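Leucine--trna ligase (Agrobacterium radiobacter, PDB 5AH5) probably charges tRNA(Leu) with leucine at the expense of ATP, as a class I leucyl-tRNA synthetase. Local coordinates at residues R620-R625 against A683-V688; L629-L634 against W727-C732; N690-K695 against G706-L711. All blocks are in the same frame, centred on the assembly; numbering follows the deposited sequence.

All three contacts lie in the helical, anticodon-binding part of the synthetase, on the same side of the chain's centre and far from its annotated sites. Along the chain the order is 620-625, 629-634, 683-688, 690-695, 706-711 and 727-732, so contacts 1 and 2 interlock, both using helix 617-632, whereas contact 3 falls wholly between the two segments of contact 2. Helix 678-695 serves contacts 1 and 3, whose centres are about 11 Å apart; contacts 2 and 3 are about 12 Å apart and contacts 1 and 2 about 16 Å. Together they form one continuous bundle that presents side chains to the phosphates of the bound tRNA at contacts 1 and 3.

Contact 1: residues R620-R625 against A683-V688; sequences RSYLER and AAIMSV. With nucleotides of chain D.
Tyr622 lays one face of its ring against Met686, whose CG stands 3.6 Å from the ring centroid and 20° off the normal, a CH-pi contact. The thioether follows over the same ring, with Met686 SD 4.4 Å from the Tyr622 centroid, so this is also a Met-aromatic contact. Methionine suits the place because its slim, flexible chain can lie flat on an aromatic face. With CG anti to the backbone N (chi1 168°), Tyr622 reaches out from helix 617-632 and its phenol lands near the neighbouring backbone: Tyr622 OH is 3.3 Å from Ile685 CG2 and lies 3.5 Å from Ile685 O, at best a weak bond. The main polar partner of that hydroxyl is Thr689 OG1, one turn farther on, which itself bonds to Ile685 O; tyrosine, apolar on its faces and polar at its end, fits both demands.

One turn on from Tyr622, Arg625 serves the RNA. Its chain is extended from CG to NE, and NH1 is shared by two phosphates, 2.9 Å from OP1 of G41 of chain D and 2.9 Å from OP2 of C42 of chain D. NH2 adds a weak bond to OP2 of C42 of chain D, while Asn690 OD1 takes another bond from NH2 and the ring of Tyr693 gives a cation-pi contact, consistent with their holding the guanidinium in place for the RNA. On another face of the helix, Arg620 NE meets Glu624 OE2 at 3.0 Å in an intrahelical salt bridge, while its NH1 and NH2 hold the carbonyls of Phe590 and Tyr3. Met686 also touches Phe601 of helix 592-601, and Ile685 and Val688 face helices 653-674 and 701-715, so helix 678-695 has helix 617-632 along one flank and these two against others.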
loop_
_atom_site.group_PDB
_atom_site.type_symbol
_atom_site.label_atom_id
_atom_site.label_comp_id
_atom_site.label_asym_id
_atom_site.label_seq_id
_atom_site.Cartn_x
_atom_site.Cartn_y
_atom_site.Cartn_z
ATOM N N ARG B 620 -3.000 8.737 28.293
ATOM C CA ARG B 620 -3.124 7.959 29.500
ATOM C C ARG B 620 -3.986 8.726 30.502
ATOM O O ARG B 620 -4.808 8.140 31.163
ATOM C CB ARG B 620 -1.743 7.701 30.069
ATOM C CG ARG B 620 -1.660 7.058 31.428
ATOM C CD ARG B 620 -2.043 5.591 31.307
ATOM N NE ARG B 620 -2.349 5.065 32.628
ATOM C CZ ARG B 620 -2.572 3.795 32.891
ATOM N NH1 ARG B 620 -2.529 2.884 31.929
ATOM N NH2 ARG B 620 -2.818 3.440 34.124
ATOM N N SER B 621 -3.710 10.020 30.649
ATOM C CA SER B 621 -4.501 10.917 31.481
ATOM C C SER B 621 -5.965 10.973 31.039
ATOM O O SER B 621 -6.824 10.891 31.881
ATOM C CB SER B 621 -3.924 12.341 31.476
ATOM O OG SER B 621 -2.798 12.378 32.315
ATOM N N TYR B 622 -6.226 11.083 29.740
ATOM C CA TYR B 622 -7.605 10.981 29.240
ATOM C C TYR B 622 -8.278 9.653 29.623
ATOM O O TYR B 622 -9.417 9.657 30.094
ATOM C CB TYR B 622 -7.719 11.234 27.714
ATOM C CG TYR B 622 -9.095 10.840 27.218
ATOM C CD1 TYR B 622 -10.218 11.596 27.553
ATOM C CD2 TYR B 622 -9.275 9.699 26.432
ATOM C CE1 TYR B 622 -11.486 11.177 27.166
ATOM C CE2 TYR B 622 -10.523 9.281 26.058
ATOM C CZ TYR B 622 -11.635 10.068 26.386
ATOM O OH TYR B 622 -12.857 9.646 25.994
ATOM N N LEU B 623 -7.559 8.540 29.471
ATOM C CA LEU B 623 -8.091 7.237 29.825
ATOM C C LEU B 623 -8.340 7.082 31.312
ATOM O O LEU B 623 -9.366 6.526 31.674
ATOM C CB LEU B 623 -7.241 6.086 29.245
ATOM C CG LEU B 623 -7.220 6.045 27.690
ATOM C CD1 LEU B 623 -6.107 5.113 27.083
ATOM C CD2 LEU B 623 -8.567 5.654 27.135
ATOM N N GLU B 624 -7.477 7.639 32.169
ATOM C CA GLU B 624 -7.751 7.643 33.594
ATOM C C GLU B 624 -9.010 8.513 33.915
ATOM O O GLU B 624 -9.749 8.191 34.810
ATOM C CB GLU B 624 -6.527 8.136 34.396
ATOM C CG GLU B 624 -5.416 7.109 34.615
ATOM C CD GLU B 624 -4.052 7.712 34.967
ATOM O OE1 GLU B 624 -3.964 8.920 35.322
ATOM O OE2 GLU B 624 -3.029 6.967 34.867
ATOM N N ARG B 625 -9.231 9.586 33.169
ATOM C CA ARG B 625 -10.397 10.419 33.354
ATOM C C ARG B 625 -11.690 9.683 32.935
ATOM O O ARG B 625 -12.736 9.851 33.588
ATOM C CB ARG B 625 -10.220 11.736 32.588
ATOM C CG ARG B 625 -11.455 12.651 32.468
ATOM C CD ARG B 625 -11.063 13.858 31.607
ATOM N NE ARG B 625 -12.155 14.682 31.121
ATOM C CZ ARG B 625 -12.800 15.612 31.833
ATOM N NH1 ARG B 625 -12.529 15.798 33.115
ATOM N NH2 ARG B 625 -13.762 16.344 31.252
ATOM N N ALA B 683 -11.918 12.303 19.120
ATOM C CA ALA B 683 -12.426 13.645 19.630
ATOM C C ALA B 683 -13.904 13.607 20.002
ATOM O O ALA B 683 -14.308 14.129 21.033
ATOM C CB ALA B 683 -12.165 14.727 18.631
ATOM N N ALA B 684 -14.682 12.872 19.222
ATOM C CA ALA B 684 -16.103 12.710 19.482
ATOM C C ALA B 684 -16.344 11.997 20.754
ATOM O O ALA B 684 -17.243 12.347 21.496
ATOM C CB ALA B 684 -16.757 12.008 18.328
ATOM N N ILE B 685 -15.514 11.009 21.079
ATOM C CA ILE B 685 -15.657 10.291 22.345
ATOM C C ILE B 685 -15.218 11.113 23.543
ATOM O O ILE B 685 -15.763 10.998 24.662
ATOM C CB ILE B 685 -14.858 8.940 22.284
ATOM C CG1 ILE B 685 -15.479 7.956 21.255
ATOM C CG2 ILE B 685 -14.783 8.304 23.650
ATOM C CD1 ILE B 685 -14.527 6.878 20.727
ATOM N N MET B 686 -14.133 11.848 23.387
ATOM C CA MET B 686 -13.766 12.842 24.418
ATOM C C MET B 686 -14.902 13.938 24.625
ATOM O O MET B 686 -15.175 14.328 25.751
ATOM C CB MET B 686 -12.473 13.556 24.050
ATOM C CG MET B 686 -11.223 12.659 24.053
ATOM S SD MET B 686 -9.672 13.550 23.813
ATOM C CE MET B 686 -9.684 13.413 22.102
ATOM N N SER B 687 -15.555 14.364 23.560
ATOM C CA SER B 687 -16.727 15.305 23.670
ATOM C C SER B 687 -17.775 14.692 24.529
ATOM O O SER B 687 -18.237 15.324 25.446
ATOM C CB SER B 687 -17.373 15.622 22.329
ATOM O OG SER B 687 -16.611 16.566 21.617
ATOM N N VAL B 688 -18.089 13.423 24.286
ATOM C CA VAL B 688 -19.087 12.720 25.116
ATOM C C VAL B 688 -18.648 12.635 26.543
ATOM O O VAL B 688 -19.460 12.815 27.482
ATOM C CB VAL B 688 -19.417 11.328 24.535
ATOM C CG1 VAL B 688 -20.142 10.427 25.508
ATOM C CG2 VAL B 688 -20.196 11.505 23.232
ATOM P P C D 24 -14.880 21.129 21.921
ATOM O OP1 C D 24 -15.890 20.662 22.851
ATOM O OP2 C D 24 -14.103 22.332 22.109
ATOM O "O5'" C D 24 -13.746 19.986 21.830
ATOM C "C5'" C D 24 -14.106 18.598 21.691
ATOM C "C4'" C D 24 -12.853 17.749 21.432
ATOM O "O4'" C D 24 -12.352 18.006 20.100
ATOM C "C3'" C D 24 -11.666 18.059 22.309
ATOM O "O3'" C D 24 -11.943 17.490 23.583
ATOM C "C2'" C D 24 -10.542 17.471 21.495
ATOM O "O2'" C D 24 -10.540 16.056 21.391
ATOM C "C1'" C D 24 -10.950 17.926 20.100
ATOM N N1 C D 24 -10.386 19.222 19.722
ATOM C C2 C D 24 -9.057 19.235 19.319
ATOM O O2 C D 24 -8.441 18.157 19.272
ATOM N N3 C D 24 -8.483 20.405 18.979
ATOM C C4 C D 24 -9.186 21.545 19.053
ATOM N N4 C D 24 -8.593 22.680 18.663
ATOM C C5 C D 24 -10.534 21.565 19.514
ATOM C C6 C D 24 -11.090 20.392 19.834
ATOM P P G D 41 -10.010 15.733 35.947
ATOM O OP1 G D 41 -10.760 14.685 35.181
ATOM O OP2 G D 41 -8.874 16.422 35.322
ATOM O "O5'" G D 41 -11.040 16.861 36.392
ATOM C "C5'" G D 41 -12.321 16.477 36.951
ATOM C "C4'" G D 41 -13.023 17.688 37.535
ATOM O "O4'" G D 41 -12.164 18.300 38.544
ATOM C "C3'" G D 41 -13.313 18.821 36.559
ATOM O "O3'" G D 41 -14.519 18.571 35.837
ATOM C "C2'" G D 41 -13.400 20.012 37.503
ATOM O "O2'" G D 41 -14.586 20.021 38.263
ATOM C "C1'" G D 41 -12.263 19.705 38.474
ATOM N N9 G D 41 -10.948 20.264 38.142
ATOM C C8 G D 41 -9.833 19.596 37.694
ATOM N N7 G D 41 -8.793 20.373 37.547
ATOM C C5 G D 41 -9.245 21.628 37.926
ATOM C C6 G D 41 -8.575 22.875 37.949
ATOM O O6 G D 41 -7.411 23.127 37.624
ATOM N N1 G D 41 -9.414 23.901 38.372
ATOM C C2 G D 41 -10.726 23.743 38.745
ATOM N N2 G D 41 -11.367 24.852 39.144
ATOM N N3 G D 41 -11.363 22.583 38.730
ATOM C C4 G D 41 -10.574 21.579 38.296
ATOM P P C D 42 -14.668 19.057 34.332
ATOM O OP1 C D 42 -16.054 18.763 33.893
ATOM O OP2 C D 42 -13.531 18.509 33.551
ATOM O "O5'" C D 42 -14.420 20.632 34.431
ATOM C "C5'" C D 42 -15.391 21.480 35.045
ATOM C "C4'" C D 42 -14.905 22.906 35.122
ATOM O "O4'" C D 42 -13.682 23.001 35.905
ATOM C "C3'" C D 42 -14.487 23.580 33.832
ATOM O "O3'" C D 42 -15.515 23.940 32.905
ATOM C "C2'" C D 42 -13.783 24.815 34.388
ATOM O "O2'" C D 42 -14.724 25.828 34.687
ATOM C "C1'" C D 42 -13.048 24.241 35.609
ATOM N N1 C D 42 -11.609 24.014 35.330
ATOM C C2 C D 42 -10.734 25.111 35.360
ATOM O O2 C D 42 -11.168 26.218 35.683
ATOM N N3 C D 42 -9.430 24.928 35.058
ATOM C C4 C D 42 -8.992 23.718 34.704
ATOM N N4 C D 42 -7.693 23.584 34.417
ATOM C C5 C D 42 -9.862 22.588 34.641
ATOM C C6 C D 42 -11.153 22.782 34.947
#

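Contact 2: residues L629-L634 against W727-C732; sequences LFTNNL and WALSGC
Leu634 and Leu729 meet at about a right angle in the bundle of the anticodon-binding part, where the turn between helices 617-632 and 634-639 meets the end of helix 720-729, which is finished by a Schellman motif. The tip does the touching: Leu634 CD1 lies 3.9 Å from Leu729 CG and 3.7 Å from Leu729 O. Leu729 is aimed at the other segment by its first torsion, CG lying anti to the backbone N (chi1 -177°), and its CD2 passes 4.2 Å from Thr631 CG2 at the exposed margin. Threonine can serve both environments there: its OG1 turns back to the carbonyls of Arg628 and Cys627 within its own helix, which leaves the methyl to face the leucine.

Phe630 points toward the second segment and presents its ring edge to Ser730, with CE2 4.0 Å from CB and the methylene carbon near the ring plane. The same ring packs on Leu637 and on Val712 of helix 701-715, a buried setting for a large flat apolar group. Behind Ser730 the chain turns at Gly731, which takes a positive phi (102°), a backbone shape that glycine, with no side chain, adopts readily. The turn brings Cys732 back over the indole of Trp727, SG sitting 3.6 Å above the plane and over its centre. On the other segment, just past helix 617-632, Asn633 turns its ND2 back to the carbonyl of Leu629. The closing bonds of the Schellman motif run from Gly731 N to Ala728 O and from Cys732 N to Trp727 O. Trp727 O is gripped twice, by Cys732 N at 3.2 Å and by Ser730 OG at 2.8 Å, the two donors arriving from opposite faces of its carbonyl plane.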
loop_
_atom_site.group_PDB
_atom_site.type_symbol
_atom_site.label_atom_id
_atom_site.label_comp_id
_atom_site.label_asym_id
_atom_site.label_seq_id
_atom_site.Cartn_x
_atom_site.Cartn_y
_atom_site.Cartn_z
ATOM N N LEU B 629 -14.749 8.581 35.767
ATOM C CA LEU B 629 -16.167 8.753 35.457
ATOM C C LEU B 629 -16.942 7.476 35.754
ATOM O O LEU B 629 -18.059 7.530 36.278
ATOM C CB LEU B 629 -16.311 9.131 33.983
ATOM C CG LEU B 629 -17.638 9.591 33.459
ATOM C CD1 LEU B 629 -18.134 10.866 34.182
ATOM C CD2 LEU B 629 -17.561 9.779 31.948
ATOM N N PHE B 630 -16.351 6.314 35.492
ATOM C CA PHE B 630 -16.971 5.067 35.935
ATOM C C PHE B 630 -16.977 4.867 37.458
ATOM O O PHE B 630 -18.033 4.525 38.050
ATOM C CB PHE B 630 -16.356 3.819 35.243
ATOM C CG PHE B 630 -16.991 3.503 33.939
ATOM C CD1 PHE B 630 -16.840 4.342 32.874
ATOM C CD2 PHE B 630 -17.777 2.357 33.794
ATOM C CE1 PHE B 630 -17.435 4.057 31.656
ATOM C CE2 PHE B 630 -18.365 2.064 32.589
ATOM C CZ PHE B 630 -18.197 2.902 31.522
ATOM N N THR B 631 -15.825 5.040 38.087
ATOM C CA THR B 631 -15.686 4.820 39.551
ATOM C C THR B 631 -16.468 5.861 40.356
ATOM O O THR B 631 -16.904 5.573 41.436
ATOM C CB THR B 631 -14.202 4.853 40.033
ATOM O OG1 THR B 631 -13.535 5.943 39.406
ATOM C CG2 THR B 631 -13.471 3.617 39.663
ATOM N N ASN B 632 -16.620 7.072 39.837
ATOM C CA ASN B 632 -17.511 8.038 40.467
ATOM C C ASN B 632 -19.001 7.621 40.420
ATOM O O ASN B 632 -19.741 7.977 41.331
ATOM C CB ASN B 632 -17.345 9.418 39.842
ATOM C CG ASN B 632 -16.002 10.069 40.195
ATOM O OD1 ASN B 632 -15.200 9.536 40.986
ATOM N ND2 ASN B 632 -15.739 11.194 39.571
ATOM N N ASN B 633 -19.416 6.848 39.400
ATOM C CA ASN B 633 -20.837 6.547 39.125
ATOM C C ASN B 633 -21.246 5.097 39.264
ATOM O O ASN B 633 -22.273 4.653 38.741
ATOM C CB ASN B 633 -21.167 7.087 37.740
ATOM C CG ASN B 633 -21.140 8.587 37.725
ATOM O OD1 ASN B 633 -21.907 9.192 38.440
ATOM N ND2 ASN B 633 -20.259 9.193 36.940
ATOM N N LEU B 634 -20.479 4.392 40.072
ATOM C CA LEU B 634 -20.538 2.972 40.156
ATOM C C LEU B 634 -21.861 2.514 40.798
ATOM O O LEU B 634 -22.428 1.479 40.409
ATOM C CB LEU B 634 -19.299 2.521 40.927
ATOM C CG LEU B 634 -18.772 1.108 40.847
ATOM C CD1 LEU B 634 -18.515 0.677 39.396
ATOM C CD2 LEU B 634 -17.497 1.060 41.686
ATOM N N TRP B 727 -16.254 -1.959 31.364
ATOM C CA TRP B 727 -17.439 -2.809 31.127
ATOM C C TRP B 727 -17.679 -3.812 32.232
ATOM O O TRP B 727 -18.816 -3.869 32.788
ATOM C CB TRP B 727 -17.285 -3.516 29.796
ATOM C CG TRP B 727 -18.424 -4.316 29.248
ATOM C CD1 TRP B 727 -18.478 -5.667 29.158
ATOM C CD2 TRP B 727 -19.557 -3.833 28.570
ATOM N NE1 TRP B 727 -19.596 -6.066 28.505
ATOM C CE2 TRP B 727 -20.268 -4.956 28.090
ATOM C CE3 TRP B 727 -20.060 -2.555 28.318
ATOM C CZ2 TRP B 727 -21.494 -4.841 27.415
ATOM C CZ3 TRP B 727 -21.225 -2.430 27.609
ATOM C CH2 TRP B 727 -21.959 -3.561 27.184
ATOM N N ALA B 728 -16.629 -4.566 32.582
ATOM C CA ALA B 728 -16.716 -5.529 33.685
ATOM C C ALA B 728 -16.945 -4.882 35.031
ATOM O O ALA B 728 -17.742 -5.382 35.833
ATOM C CB ALA B 728 -15.473 -6.419 33.779
ATOM N N LEU B 729 -16.201 -3.817 35.312
ATOM C CA LEU B 729 -16.391 -3.083 36.545
ATOM C C LEU B 729 -17.876 -2.584 36.699
ATOM O O LEU B 729 -18.457 -2.633 37.768
ATOM C CB LEU B 729 -15.432 -1.931 36.597
ATOM C CG LEU B 729 -15.439 -1.077 37.851
ATOM C CD1 LEU B 729 -14.817 -1.834 39.031
ATOM C CD2 LEU B 729 -14.711 0.238 37.547
ATOM N N SER B 730 -18.477 -2.190 35.602
ATOM C CA SER B 730 -19.865 -1.755 35.630
ATOM C C SER B 730 -20.894 -2.900 35.848
ATOM O O SER B 730 -22.084 -2.608 35.888
ATOM C CB SER B 730 -20.198 -1.039 34.326
ATOM O OG SER B 730 -20.697 -1.923 33.358
ATOM N N GLY B 731 -20.445 -4.170 35.913
ATOM C CA GLY B 731 -21.304 -5.298 36.145
ATOM C C GLY B 731 -21.677 -6.137 34.941
ATOM O O GLY B 731 -22.379 -7.110 35.091
ATOM N N CYS B 732 -21.242 -5.803 33.735
ATOM C CA CYS B 732 -21.501 -6.698 32.590
ATOM C C CYS B 732 -20.651 -7.995 32.675
ATOM O O CYS B 732 -19.557 -8.014 33.254
ATOM C CB CYS B 732 -21.314 -5.955 31.284
ATOM S SG CYS B 732 -22.268 -4.419 31.189
#

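Contact 3: residues N690-K695 against G706-L711; sequences NLLYEK and GSLRLL. With nucleotides of chain D.
Leu692 reaches across to Ser707 and Leu708 and is the one residue of 690-695 that touches 706-711. Its CB points at segment 706-711, and CG lies beside the backbone N and anti to the carbonyl carbon (chi1 -64°), which sends the forked end into the opposing helix. There the two methyls share the work. CD1 meets Leu708 CD2 at 3.7 Å, the two leucines approaching at a slant, and has Leu711 CD2 farther off at 4.4 Å. CD2 of Leu692 turns to Ser707, 3.8 Å from its CB and 4.1 Å from its OG. Because CD1 of Leu692 also lies 3.8 Å from Ser707 CB, the serine methylene is met by both arms of the fork.

A serine is small enough for this place, where the backbones come nearest, with the CA atoms of Leu692 and Ser707 8.0 Å apart. Its hydroxyl, though buried, is satisfied within its own helix by a bond to the carbonyl of Val703. The arrangement is an alpha-alpha hairpin of the anticodon-binding domain: helices 678-695 and 701-715, joined by a short connection, run nearly antiparallel, at 161° between the segment directions. The axes of segments 690-695 and 706-711 approach to 11.2 Å, a spacing bridged here by leucine on one side and serine and leucine on the other.

Other faces of the two helices have different duties. Leu708 also packs on Leu629 and Phe630 of helix 617-632, while Ser707 touches Ile658 and Leu662 of helix 653-674. Arg709 sends its guanidinium to backbone carbonyls, among them those of Leu637 and Ser730. Asn690, whose amide can donate without carrying charge, faces the RNA: its ND2 bonds OP1 of A25 of chain D at 2.8 Å, almost perfectly straight at 179°.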
loop_
_atom_site.group_PDB
_atom_site.type_symbol
_atom_site.label_atom_id
_atom_site.label_comp_id
_atom_site.label_asym_id
_atom_site.label_seq_id
_atom_site.Cartn_x
_atom_site.Cartn_y
_atom_site.Cartn_z
ATOM N N ASN B 690 -16.649 14.684 28.116
ATOM C CA ASN B 690 -16.794 16.006 28.747
ATOM C C ASN B 690 -18.245 16.289 29.076
ATOM O O ASN B 690 -18.528 16.767 30.161
ATOM C CB ASN B 690 -16.216 17.105 27.896
ATOM C CG ASN B 690 -14.730 16.928 27.660
ATOM O OD1 ASN B 690 -14.003 16.372 28.495
ATOM N ND2 ASN B 690 -14.268 17.427 26.527
ATOM N N LEU B 691 -19.135 15.872 28.178
ATOM C CA LEU B 691 -20.567 16.045 28.318
ATOM C C LEU B 691 -21.047 15.416 29.563
ATOM O O LEU B 691 -21.822 16.042 30.335
ATOM C CB LEU B 691 -21.324 15.465 27.131
ATOM C CG LEU B 691 -22.849 15.589 27.213
ATOM C CD1 LEU B 691 -23.226 17.067 27.089
ATOM C CD2 LEU B 691 -23.524 14.729 26.156
ATOM N N LEU B 692 -20.576 14.195 29.809
ATOM C CA LEU B 692 -21.025 13.459 30.976
ATOM C C LEU B 692 -20.456 13.974 32.297
ATOM O O LEU B 692 -21.083 13.815 33.358
ATOM C CB LEU B 692 -20.746 11.972 30.809
ATOM C CG LEU B 692 -21.502 11.285 29.678
ATOM C CD1 LEU B 692 -21.164 9.805 29.676
ATOM C CD2 LEU B 692 -23.003 11.493 29.810
ATOM N N TYR B 693 -19.250 14.531 32.278
ATOM C CA TYR B 693 -18.713 15.183 33.481
ATOM C C TYR B 693 -19.592 16.397 33.879
ATOM O O TYR B 693 -19.817 16.646 35.055
ATOM C CB TYR B 693 -17.264 15.643 33.264
ATOM C CG TYR B 693 -16.278 14.616 33.780
ATOM C CD1 TYR B 693 -16.012 14.488 35.162
ATOM C CD2 TYR B 693 -15.702 13.711 32.920
ATOM C CE1 TYR B 693 -15.151 13.501 35.641
ATOM C CE2 TYR B 693 -14.804 12.765 33.380
ATOM C CZ TYR B 693 -14.534 12.658 34.722
ATOM O OH TYR B 693 -13.673 11.666 35.120
ATOM N N GLU B 694 -20.026 17.118 32.860
ATOM C CA GLU B 694 -20.652 18.436 32.968
ATOM C C GLU B 694 -22.142 18.281 33.290
ATOM O O GLU B 694 -22.642 19.032 34.095
ATOM C CB GLU B 694 -20.490 19.243 31.638
ATOM C CG GLU B 694 -21.474 20.408 31.446
ATOM C CD GLU B 694 -21.348 21.133 30.092
ATOM O OE1 GLU B 694 -21.626 20.558 28.994
ATOM O OE2 GLU B 694 -20.983 22.322 30.119
ATOM N N LYS B 695 -22.839 17.364 32.601
ATOM C CA LYS B 695 -24.301 17.206 32.702
ATOM C C LYS B 695 -24.713 15.920 33.368
ATOM O O LYS B 695 -25.884 15.788 33.691
ATOM C CB LYS B 695 -24.992 17.239 31.344
ATOM C CG LYS B 695 -24.627 18.379 30.409
ATOM C CD LYS B 695 -25.239 19.710 30.840
ATOM C CE LYS B 695 -25.193 20.740 29.711
ATOM N NZ LYS B 695 -25.851 20.270 28.447
ATOM N N GLY B 706 -26.652 4.145 30.878
ATOM C CA GLY B 706 -26.688 3.888 29.440
ATOM C C GLY B 706 -25.664 4.642 28.617
ATOM O O GLY B 706 -25.157 4.109 27.610
ATOM N N SER B 707 -25.375 5.881 29.020
ATOM C CA SER B 707 -24.408 6.719 28.361
ATOM C C SER B 707 -22.994 6.249 28.589
ATOM O O SER B 707 -22.179 6.407 27.719
ATOM C CB SER B 707 -24.490 8.167 28.863
ATOM O OG SER B 707 -25.755 8.716 28.584
ATOM N N LEU B 708 -22.714 5.824 29.806
ATOM C CA LEU B 708 -21.423 5.382 30.206
ATOM C C LEU B 708 -21.099 4.050 29.518
ATOM O O LEU B 708 -20.002 3.881 29.021
ATOM C CB LEU B 708 -21.378 5.211 31.721
ATOM C CG LEU B 708 -21.401 6.525 32.542
ATOM C CD1 LEU B 708 -21.492 6.185 34.002
ATOM C CD2 LEU B 708 -20.186 7.377 32.308
ATOM N N ARG B 709 -22.049 3.118 29.524
ATOM C CA ARG B 709 -21.908 1.858 28.821
ATOM C C ARG B 709 -21.799 2.076 27.303
ATOM O O ARG B 709 -21.004 1.432 26.633
ATOM C CB ARG B 709 -23.039 0.895 29.180
ATOM C CG ARG B 709 -22.909 0.448 30.618
ATOM C CD ARG B 709 -23.326 -0.982 30.855
ATOM N NE ARG B 709 -23.232 -1.273 32.288
ATOM C CZ ARG B 709 -24.192 -1.024 33.183
ATOM N NH1 ARG B 709 -25.334 -0.417 32.819
ATOM N NH2 ARG B 709 -23.996 -1.341 34.436
ATOM N N LEU B 710 -22.493 3.070 26.791
ATOM C CA LEU B 710 -22.394 3.383 25.390
ATOM C C LEU B 710 -21.020 3.968 25.053
ATOM O O LEU B 710 -20.450 3.615 24.032
ATOM C CB LEU B 710 -23.522 4.306 25.009
ATOM C CG LEU B 710 -24.122 4.364 23.622
ATOM C CD1 LEU B 710 -24.529 2.978 23.107
ATOM C CD2 LEU B 710 -25.339 5.315 23.653
ATOM N N LEU B 711 -20.489 4.820 25.934
ATOM C CA LEU B 711 -19.196 5.446 25.791
ATOM C C LEU B 711 -18.078 4.370 25.649
ATOM O O LEU B 711 -17.234 4.487 24.804
ATOM C CB LEU B 711 -18.875 6.311 27.035
ATOM C CG LEU B 711 -17.523 7.022 27.106
ATOM C CD1 LEU B 711 -17.292 7.747 25.822
ATOM C CD2 LEU B 711 -17.432 7.984 28.275
ATOM P P A D 25 -11.059 17.904 24.770
ATOM O OP1 A D 25 -11.530 17.213 25.952
ATOM O OP2 A D 25 -10.877 19.346 24.688
ATOM O "O5'" A D 25 -9.663 17.255 24.324
ATOM C "C5'" A D 25 -8.457 17.696 24.869
ATOM C "C4'" A D 25 -7.307 17.213 24.034
ATOM O "O4'" A D 25 -7.488 17.679 22.677
ATOM C "C3'" A D 25 -5.990 17.820 24.495
ATOM O "O3'" A D 25 -5.406 17.037 25.505
ATOM C "C2'" A D 25 -5.185 17.911 23.223
ATOM O "O2'" A D 25 -4.465 16.770 22.897
ATOM C "C1'" A D 25 -6.269 18.195 22.184
ATOM N N9 A D 25 -6.440 19.612 21.897
ATOM C C8 A D 25 -7.518 20.429 22.154
ATOM N N7 A D 25 -7.368 21.651 21.705
ATOM C C5 A D 25 -6.095 21.651 21.152
ATOM C C6 A D 25 -5.340 22.649 20.512
ATOM N N6 A D 25 -5.774 23.890 20.322
ATOM N N1 A D 25 -4.117 22.307 20.032
ATOM C C2 A D 25 -3.687 21.053 20.215
ATOM N N3 A D 25 -4.301 20.033 20.808
ATOM C C4 A D 25 -5.530 20.390 21.223
#